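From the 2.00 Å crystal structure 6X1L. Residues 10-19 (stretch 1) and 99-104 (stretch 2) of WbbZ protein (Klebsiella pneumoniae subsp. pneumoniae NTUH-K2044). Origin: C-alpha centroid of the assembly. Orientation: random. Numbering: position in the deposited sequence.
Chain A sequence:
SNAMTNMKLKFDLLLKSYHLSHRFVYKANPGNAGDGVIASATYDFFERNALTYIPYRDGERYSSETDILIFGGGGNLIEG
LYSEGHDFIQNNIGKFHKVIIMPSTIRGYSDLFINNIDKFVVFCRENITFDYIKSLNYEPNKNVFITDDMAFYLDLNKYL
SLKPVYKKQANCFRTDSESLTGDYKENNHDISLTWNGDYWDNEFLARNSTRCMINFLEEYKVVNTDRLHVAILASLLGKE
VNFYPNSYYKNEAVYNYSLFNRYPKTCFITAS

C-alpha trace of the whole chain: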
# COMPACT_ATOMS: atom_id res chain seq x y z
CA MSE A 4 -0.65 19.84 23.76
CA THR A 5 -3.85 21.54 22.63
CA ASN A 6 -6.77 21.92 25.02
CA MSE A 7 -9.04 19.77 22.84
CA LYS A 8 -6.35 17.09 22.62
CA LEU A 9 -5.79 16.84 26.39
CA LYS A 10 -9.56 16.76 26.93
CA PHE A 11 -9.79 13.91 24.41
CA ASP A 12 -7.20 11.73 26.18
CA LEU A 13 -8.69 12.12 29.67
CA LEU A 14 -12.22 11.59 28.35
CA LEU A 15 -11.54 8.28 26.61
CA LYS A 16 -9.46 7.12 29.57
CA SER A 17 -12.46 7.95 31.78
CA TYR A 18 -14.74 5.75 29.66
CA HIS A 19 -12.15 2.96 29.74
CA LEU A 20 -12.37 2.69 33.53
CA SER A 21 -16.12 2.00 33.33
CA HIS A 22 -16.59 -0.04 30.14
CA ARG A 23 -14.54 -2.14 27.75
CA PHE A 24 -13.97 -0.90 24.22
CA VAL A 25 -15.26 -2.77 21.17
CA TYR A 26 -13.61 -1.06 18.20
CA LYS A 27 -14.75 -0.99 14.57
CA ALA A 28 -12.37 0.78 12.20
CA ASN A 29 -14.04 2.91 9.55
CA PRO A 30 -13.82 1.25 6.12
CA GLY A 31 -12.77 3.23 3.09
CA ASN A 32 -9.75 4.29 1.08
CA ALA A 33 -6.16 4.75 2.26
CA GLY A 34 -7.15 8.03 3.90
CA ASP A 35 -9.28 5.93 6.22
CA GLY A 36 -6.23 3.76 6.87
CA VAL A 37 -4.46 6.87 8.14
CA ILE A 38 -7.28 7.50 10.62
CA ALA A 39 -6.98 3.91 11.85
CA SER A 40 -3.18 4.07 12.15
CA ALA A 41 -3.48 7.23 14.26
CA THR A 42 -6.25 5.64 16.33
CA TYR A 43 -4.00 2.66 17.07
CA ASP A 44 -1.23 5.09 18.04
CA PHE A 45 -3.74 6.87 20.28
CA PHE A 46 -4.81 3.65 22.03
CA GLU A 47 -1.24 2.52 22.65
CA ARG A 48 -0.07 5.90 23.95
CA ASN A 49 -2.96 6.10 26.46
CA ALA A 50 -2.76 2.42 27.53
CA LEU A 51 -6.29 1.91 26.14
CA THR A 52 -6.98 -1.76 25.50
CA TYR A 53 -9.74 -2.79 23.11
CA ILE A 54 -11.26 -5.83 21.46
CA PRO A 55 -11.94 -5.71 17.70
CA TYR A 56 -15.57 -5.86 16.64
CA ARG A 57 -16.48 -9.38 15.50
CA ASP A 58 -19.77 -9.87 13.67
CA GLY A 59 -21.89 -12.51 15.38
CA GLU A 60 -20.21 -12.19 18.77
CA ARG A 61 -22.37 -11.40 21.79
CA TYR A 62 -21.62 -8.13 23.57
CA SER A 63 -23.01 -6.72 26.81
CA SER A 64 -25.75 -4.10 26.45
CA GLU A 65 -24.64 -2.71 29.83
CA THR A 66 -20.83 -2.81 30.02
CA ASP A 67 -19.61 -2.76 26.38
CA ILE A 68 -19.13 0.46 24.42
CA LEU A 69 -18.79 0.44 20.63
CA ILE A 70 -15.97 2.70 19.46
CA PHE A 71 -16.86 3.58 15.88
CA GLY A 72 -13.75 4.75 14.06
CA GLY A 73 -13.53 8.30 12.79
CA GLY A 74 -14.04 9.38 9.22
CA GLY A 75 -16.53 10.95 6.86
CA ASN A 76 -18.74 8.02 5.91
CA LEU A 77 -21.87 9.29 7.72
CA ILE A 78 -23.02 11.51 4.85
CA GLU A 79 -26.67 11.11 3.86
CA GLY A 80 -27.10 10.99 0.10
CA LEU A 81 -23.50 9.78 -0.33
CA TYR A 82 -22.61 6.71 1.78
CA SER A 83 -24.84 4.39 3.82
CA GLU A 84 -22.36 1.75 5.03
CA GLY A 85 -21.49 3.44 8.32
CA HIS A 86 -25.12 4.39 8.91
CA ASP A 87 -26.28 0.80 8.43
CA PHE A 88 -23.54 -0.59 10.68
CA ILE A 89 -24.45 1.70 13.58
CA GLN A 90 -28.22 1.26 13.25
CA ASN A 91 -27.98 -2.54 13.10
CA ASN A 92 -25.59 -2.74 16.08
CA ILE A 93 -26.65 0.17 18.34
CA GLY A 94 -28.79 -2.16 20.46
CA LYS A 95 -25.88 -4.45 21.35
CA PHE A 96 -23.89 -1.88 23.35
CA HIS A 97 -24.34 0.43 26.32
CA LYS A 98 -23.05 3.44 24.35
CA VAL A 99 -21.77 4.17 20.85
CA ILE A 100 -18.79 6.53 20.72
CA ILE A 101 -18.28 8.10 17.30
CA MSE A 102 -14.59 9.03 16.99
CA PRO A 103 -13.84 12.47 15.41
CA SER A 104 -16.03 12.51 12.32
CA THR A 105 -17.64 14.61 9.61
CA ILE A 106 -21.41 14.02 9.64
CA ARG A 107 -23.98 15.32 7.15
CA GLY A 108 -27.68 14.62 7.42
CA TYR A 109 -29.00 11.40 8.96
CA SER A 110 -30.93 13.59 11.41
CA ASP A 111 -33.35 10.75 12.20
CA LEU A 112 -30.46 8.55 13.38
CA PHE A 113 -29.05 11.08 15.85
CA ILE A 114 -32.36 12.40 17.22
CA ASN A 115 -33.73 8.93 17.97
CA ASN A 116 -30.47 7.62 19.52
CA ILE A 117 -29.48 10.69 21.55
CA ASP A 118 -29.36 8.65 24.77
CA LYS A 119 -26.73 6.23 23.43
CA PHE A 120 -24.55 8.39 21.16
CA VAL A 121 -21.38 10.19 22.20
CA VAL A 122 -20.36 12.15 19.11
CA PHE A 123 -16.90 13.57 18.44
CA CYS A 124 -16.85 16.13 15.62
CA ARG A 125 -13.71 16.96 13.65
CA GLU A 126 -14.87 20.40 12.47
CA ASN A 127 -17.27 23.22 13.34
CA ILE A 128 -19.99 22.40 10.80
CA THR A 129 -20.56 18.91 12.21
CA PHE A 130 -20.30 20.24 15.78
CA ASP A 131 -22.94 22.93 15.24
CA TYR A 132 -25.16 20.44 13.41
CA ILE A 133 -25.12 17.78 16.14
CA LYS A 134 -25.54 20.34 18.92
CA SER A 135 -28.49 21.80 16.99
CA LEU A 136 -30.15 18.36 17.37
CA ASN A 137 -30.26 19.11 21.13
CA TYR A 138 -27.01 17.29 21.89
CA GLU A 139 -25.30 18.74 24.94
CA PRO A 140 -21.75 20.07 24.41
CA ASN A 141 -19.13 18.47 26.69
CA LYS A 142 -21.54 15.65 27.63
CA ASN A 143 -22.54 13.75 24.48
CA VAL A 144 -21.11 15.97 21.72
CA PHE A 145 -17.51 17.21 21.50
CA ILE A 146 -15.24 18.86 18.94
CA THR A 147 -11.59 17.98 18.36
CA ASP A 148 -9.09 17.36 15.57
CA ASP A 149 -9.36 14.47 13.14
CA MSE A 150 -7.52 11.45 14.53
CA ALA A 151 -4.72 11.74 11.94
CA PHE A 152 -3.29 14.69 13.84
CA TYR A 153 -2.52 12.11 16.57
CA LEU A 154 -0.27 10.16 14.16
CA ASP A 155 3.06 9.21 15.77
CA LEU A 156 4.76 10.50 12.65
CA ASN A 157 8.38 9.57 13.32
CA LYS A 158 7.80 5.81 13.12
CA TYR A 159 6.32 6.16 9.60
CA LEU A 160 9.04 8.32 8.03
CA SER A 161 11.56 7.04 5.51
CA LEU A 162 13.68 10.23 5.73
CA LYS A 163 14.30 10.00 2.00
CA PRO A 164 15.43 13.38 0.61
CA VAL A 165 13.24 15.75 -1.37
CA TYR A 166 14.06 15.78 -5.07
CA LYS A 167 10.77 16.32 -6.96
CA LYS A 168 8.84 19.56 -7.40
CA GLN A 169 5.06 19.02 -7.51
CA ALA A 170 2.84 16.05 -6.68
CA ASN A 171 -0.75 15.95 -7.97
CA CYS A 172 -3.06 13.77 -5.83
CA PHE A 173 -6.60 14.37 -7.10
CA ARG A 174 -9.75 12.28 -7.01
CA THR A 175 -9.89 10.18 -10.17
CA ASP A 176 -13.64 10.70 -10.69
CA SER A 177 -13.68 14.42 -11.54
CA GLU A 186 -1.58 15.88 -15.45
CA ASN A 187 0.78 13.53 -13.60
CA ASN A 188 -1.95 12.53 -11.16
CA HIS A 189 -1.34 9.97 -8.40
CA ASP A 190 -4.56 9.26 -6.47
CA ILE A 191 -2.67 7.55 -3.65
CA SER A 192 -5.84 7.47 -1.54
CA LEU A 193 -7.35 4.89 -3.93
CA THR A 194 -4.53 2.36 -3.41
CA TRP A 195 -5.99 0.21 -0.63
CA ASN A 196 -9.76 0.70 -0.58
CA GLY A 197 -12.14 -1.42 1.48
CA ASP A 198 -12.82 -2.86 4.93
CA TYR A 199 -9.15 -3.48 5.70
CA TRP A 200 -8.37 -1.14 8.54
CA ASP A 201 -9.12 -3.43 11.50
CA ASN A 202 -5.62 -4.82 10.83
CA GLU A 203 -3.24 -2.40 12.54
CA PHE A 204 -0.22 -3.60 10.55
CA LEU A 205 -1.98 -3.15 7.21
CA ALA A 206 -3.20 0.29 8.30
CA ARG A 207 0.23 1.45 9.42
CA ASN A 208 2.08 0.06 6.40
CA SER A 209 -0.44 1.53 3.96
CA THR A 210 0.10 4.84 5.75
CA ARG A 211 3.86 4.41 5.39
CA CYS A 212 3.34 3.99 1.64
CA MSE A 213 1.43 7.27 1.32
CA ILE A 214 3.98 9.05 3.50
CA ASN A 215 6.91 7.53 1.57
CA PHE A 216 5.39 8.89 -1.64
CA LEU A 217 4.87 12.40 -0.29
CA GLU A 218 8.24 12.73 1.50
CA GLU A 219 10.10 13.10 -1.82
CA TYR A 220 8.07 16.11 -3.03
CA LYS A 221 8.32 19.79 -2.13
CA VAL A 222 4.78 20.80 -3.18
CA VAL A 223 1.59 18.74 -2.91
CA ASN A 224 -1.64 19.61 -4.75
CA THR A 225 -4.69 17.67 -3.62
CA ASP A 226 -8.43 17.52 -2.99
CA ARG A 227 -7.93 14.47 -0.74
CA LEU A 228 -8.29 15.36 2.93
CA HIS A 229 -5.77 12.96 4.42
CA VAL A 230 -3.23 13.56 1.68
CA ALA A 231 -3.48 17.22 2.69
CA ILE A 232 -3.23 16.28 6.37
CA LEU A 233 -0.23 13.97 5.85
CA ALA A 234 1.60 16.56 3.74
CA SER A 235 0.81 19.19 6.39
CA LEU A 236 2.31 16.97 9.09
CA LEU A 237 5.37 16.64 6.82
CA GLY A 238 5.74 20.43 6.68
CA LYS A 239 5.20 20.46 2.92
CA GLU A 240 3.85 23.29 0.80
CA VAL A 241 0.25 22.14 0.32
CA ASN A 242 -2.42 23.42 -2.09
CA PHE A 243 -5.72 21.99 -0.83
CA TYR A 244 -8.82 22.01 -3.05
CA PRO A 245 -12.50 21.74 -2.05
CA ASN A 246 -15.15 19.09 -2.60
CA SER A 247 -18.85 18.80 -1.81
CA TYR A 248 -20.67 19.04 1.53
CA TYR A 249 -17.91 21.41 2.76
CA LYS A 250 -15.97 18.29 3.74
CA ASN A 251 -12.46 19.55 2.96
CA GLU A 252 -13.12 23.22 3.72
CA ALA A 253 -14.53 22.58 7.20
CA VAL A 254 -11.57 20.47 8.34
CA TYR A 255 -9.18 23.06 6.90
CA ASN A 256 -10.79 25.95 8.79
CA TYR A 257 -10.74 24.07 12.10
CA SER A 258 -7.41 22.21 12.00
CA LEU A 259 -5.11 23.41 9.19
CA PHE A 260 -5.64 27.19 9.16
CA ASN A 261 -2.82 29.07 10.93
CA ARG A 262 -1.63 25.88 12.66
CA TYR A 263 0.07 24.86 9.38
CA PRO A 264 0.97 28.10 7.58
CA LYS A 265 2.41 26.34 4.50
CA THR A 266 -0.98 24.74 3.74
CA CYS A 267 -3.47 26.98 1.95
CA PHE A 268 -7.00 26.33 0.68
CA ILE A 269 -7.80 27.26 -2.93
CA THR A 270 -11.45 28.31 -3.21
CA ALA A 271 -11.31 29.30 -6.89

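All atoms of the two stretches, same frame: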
# COMPACT_ATOMS: atom_id res chain seq x y z
N LYS A 10 -8.20 17.17 26.58
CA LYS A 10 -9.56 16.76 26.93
C LYS A 10 -9.89 15.40 26.34
O LYS A 10 -10.51 14.56 27.01
CB LYS A 10 -10.55 17.82 26.44
CG LYS A 10 -12.00 17.39 26.53
CD LYS A 10 -12.90 18.24 25.64
CE LYS A 10 -12.96 19.68 26.12
NZ LYS A 10 -13.82 20.50 25.24
N PHE A 11 -9.47 15.16 25.09
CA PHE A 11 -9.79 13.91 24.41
C PHE A 11 -9.16 12.72 25.12
O PHE A 11 -9.82 11.69 25.31
CB PHE A 11 -9.33 14.00 22.96
CG PHE A 11 -9.84 12.90 22.08
CD1 PHE A 11 -11.20 12.78 21.82
CD2 PHE A 11 -8.97 11.99 21.50
CE1 PHE A 11 -11.68 11.77 21.00
CE2 PHE A 11 -9.44 10.98 20.69
CZ PHE A 11 -10.80 10.87 20.43
N ASP A 12 -7.88 12.83 25.50
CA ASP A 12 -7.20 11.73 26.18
C ASP A 12 -7.90 11.38 27.49
O ASP A 12 -8.29 10.23 27.71
CB ASP A 12 -5.74 12.11 26.45
CG ASP A 12 -4.96 12.40 25.17
OD1 ASP A 12 -5.50 12.17 24.07
OD2 ASP A 12 -3.81 12.88 25.27
N LEU A 13 -8.07 12.37 28.37
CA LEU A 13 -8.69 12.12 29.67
C LEU A 13 -10.09 11.55 29.52
O LEU A 13 -10.49 10.65 30.27
CB LEU A 13 -8.72 13.41 30.48
CG LEU A 13 -7.36 14.03 30.81
CD1 LEU A 13 -7.52 15.43 31.38
CD2 LEU A 13 -6.60 13.14 31.78
N LEU A 14 -10.84 12.04 28.53
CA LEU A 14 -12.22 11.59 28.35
C LEU A 14 -12.28 10.11 27.98
O LEU A 14 -13.03 9.34 28.59
CB LEU A 14 -12.89 12.45 27.28
CG LEU A 14 -14.41 12.45 27.19
CD1 LEU A 14 -15.05 12.89 28.51
CD2 LEU A 14 -14.81 13.39 26.07
N LEU A 15 -11.50 9.69 26.98
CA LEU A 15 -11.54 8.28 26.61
C LEU A 15 -10.97 7.40 27.71
O LEU A 15 -11.47 6.29 27.92
CB LEU A 15 -10.81 8.06 25.28
CG LEU A 15 -11.76 8.24 24.09
CD1 LEU A 15 -11.02 8.41 22.80
CD2 LEU A 15 -12.71 7.05 23.99
N LYS A 16 -9.95 7.87 28.42
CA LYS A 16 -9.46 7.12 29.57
C LYS A 16 -10.53 7.00 30.65
O LYS A 16 -10.60 5.98 31.35
CB LYS A 16 -8.20 7.77 30.13
CG LYS A 16 -7.00 7.66 29.20
CD LYS A 16 -5.68 7.71 29.94
CE LYS A 16 -5.20 9.14 30.13
NZ LYS A 16 -3.77 9.16 30.54
N SER A 17 -11.37 8.02 30.80
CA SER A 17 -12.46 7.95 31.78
C SER A 17 -13.47 6.87 31.40
O SER A 17 -13.91 6.10 32.25
CB SER A 17 -13.14 9.31 31.90
OG SER A 17 -14.23 9.24 32.81
N TYR A 18 -13.83 6.80 30.11
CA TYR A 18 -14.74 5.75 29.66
C TYR A 18 -14.13 4.37 29.82
O TYR A 18 -14.85 3.39 30.06
CB TYR A 18 -15.12 5.97 28.20
CG TYR A 18 -15.88 7.25 27.92
CD1 TYR A 18 -16.92 7.65 28.74
CD2 TYR A 18 -15.55 8.04 26.84
CE1 TYR A 18 -17.61 8.82 28.48
CE2 TYR A 18 -16.23 9.21 26.57
CZ TYR A 18 -17.26 9.59 27.39
OH TYR A 18 -17.93 10.76 27.12
N HIS A 19 -12.80 4.26 29.68
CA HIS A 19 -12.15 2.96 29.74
C HIS A 19 -12.19 2.36 31.14
O HIS A 19 -12.17 1.14 31.29
CB HIS A 19 -10.70 3.09 29.25
CG HIS A 19 -10.05 1.78 28.93
ND1 HIS A 19 -9.23 1.12 29.82
CD2 HIS A 19 -10.09 1.01 27.82
CE1 HIS A 19 -8.79 0.00 29.27
NE2 HIS A 19 -9.30 -0.09 28.05
N VAL A 99 -22.52 4.15 22.10
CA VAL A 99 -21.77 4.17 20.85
C VAL A 99 -21.00 5.47 20.81
O VAL A 99 -21.60 6.56 20.79
CB VAL A 99 -22.68 4.01 19.63
CG1 VAL A 99 -21.92 4.38 18.36
CG2 VAL A 99 -23.18 2.58 19.53
N ILE A 100 -19.67 5.38 20.80
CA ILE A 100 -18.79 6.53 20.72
C ILE A 100 -18.34 6.68 19.28
O ILE A 100 -17.67 5.79 18.73
CB ILE A 100 -17.59 6.39 21.67
CG1 ILE A 100 -18.06 6.33 23.12
CG2 ILE A 100 -16.63 7.55 21.47
CD1 ILE A 100 -16.93 6.20 24.11
N ILE A 101 -18.70 7.80 18.66
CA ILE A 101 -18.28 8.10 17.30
C ILE A 101 -17.00 8.93 17.38
O ILE A 101 -17.03 10.09 17.82
CB ILE A 101 -19.38 8.83 16.52
CG1 ILE A 101 -20.61 7.93 16.39
CG2 ILE A 101 -18.87 9.25 15.14
CD1 ILE A 101 -21.74 8.54 15.58
N MSE A 102 -15.88 8.34 16.98
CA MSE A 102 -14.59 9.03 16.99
C MSE A 102 -14.63 10.22 16.00
O MSE A 102 -15.51 10.25 15.14
CB MSE A 102 -13.47 8.03 16.66
CG MSE A 102 -13.37 6.92 17.70
SE MSE A 102 -12.87 7.54 19.50
CE MSE A 102 -10.92 7.44 19.26
N PRO A 103 -13.71 11.20 16.15
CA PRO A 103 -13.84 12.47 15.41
C PRO A 103 -14.23 12.32 13.95
O PRO A 103 -13.47 11.78 13.14
CB PRO A 103 -12.44 13.08 15.55
CG PRO A 103 -11.99 12.62 16.89
CD PRO A 103 -12.53 11.22 17.05
N SER A 104 -15.42 12.82 13.61
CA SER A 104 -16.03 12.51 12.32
C SER A 104 -16.65 13.75 11.70
O SER A 104 -16.94 14.75 12.36
CB SER A 104 -17.10 11.42 12.47
OG SER A 104 -16.51 10.18 12.83

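The helix of residues 10-19 packs against stretch 2, already a strand at its first residue and leading into a corner at Pro103, through apolar side-chain contacts and one sulfur-aromatic approach, with no hydrogen bond between the stretches. The contact buries 234 Å², both sides summed. The two axes approach to 12.3 Å and their N-to-C directions differ by 156°, so the pairing is roughly antiparallel: Ile100 lies opposite Leu15, and Pro103 lies nearest Phe11. At that spacing side chains must fill the gap. Phe11, Leu15, Ile100, Met102 and Pro103 are buried, and their carbon-rich side chains suit such a seam.

Val99 stays out of reach of the helix. Ile100 points toward it. With chi1 m and chi2 t, its extended arm carries CD1 to 3.6 Å from Tyr18 CD2 and to 4.3 Å from Leu15 CD2, so one terminal methyl meets residues almost a helical turn apart. Tyr18, partly exposed, offers ring carbon here, while its OH is 5.6 Å from Ile100 CD1.

Ile101 makes no contact with the helix, as the alternation of a strand predicts. Met102, a selenomethionine, has its CA-to-CB bond sideways, yet three successive m-range torsions bring its end nearer. Its CE sits 3.6 Å from Phe11 CZ, at the ring edge and near its plane, and 3.7 Å from Leu15 CD1. The SE atom is 5.3 Å from the centroid of the Phe11 ring, 74° off the normal. A long, unbranched side chain suits this reach.

At Pro103 the chain turns a corner. Its CA-to-CB bond points toward the helix, and Pro103 CD lies 3.8 Å from Phe11 CZ; Phe11, chi1 t, thus touches two consecutive residues with its ring tip. Ser104 lies beyond reach of the helix; its OG instead donates a hydrogen bond to Met102 O at 2.5 Å, bridging the corner.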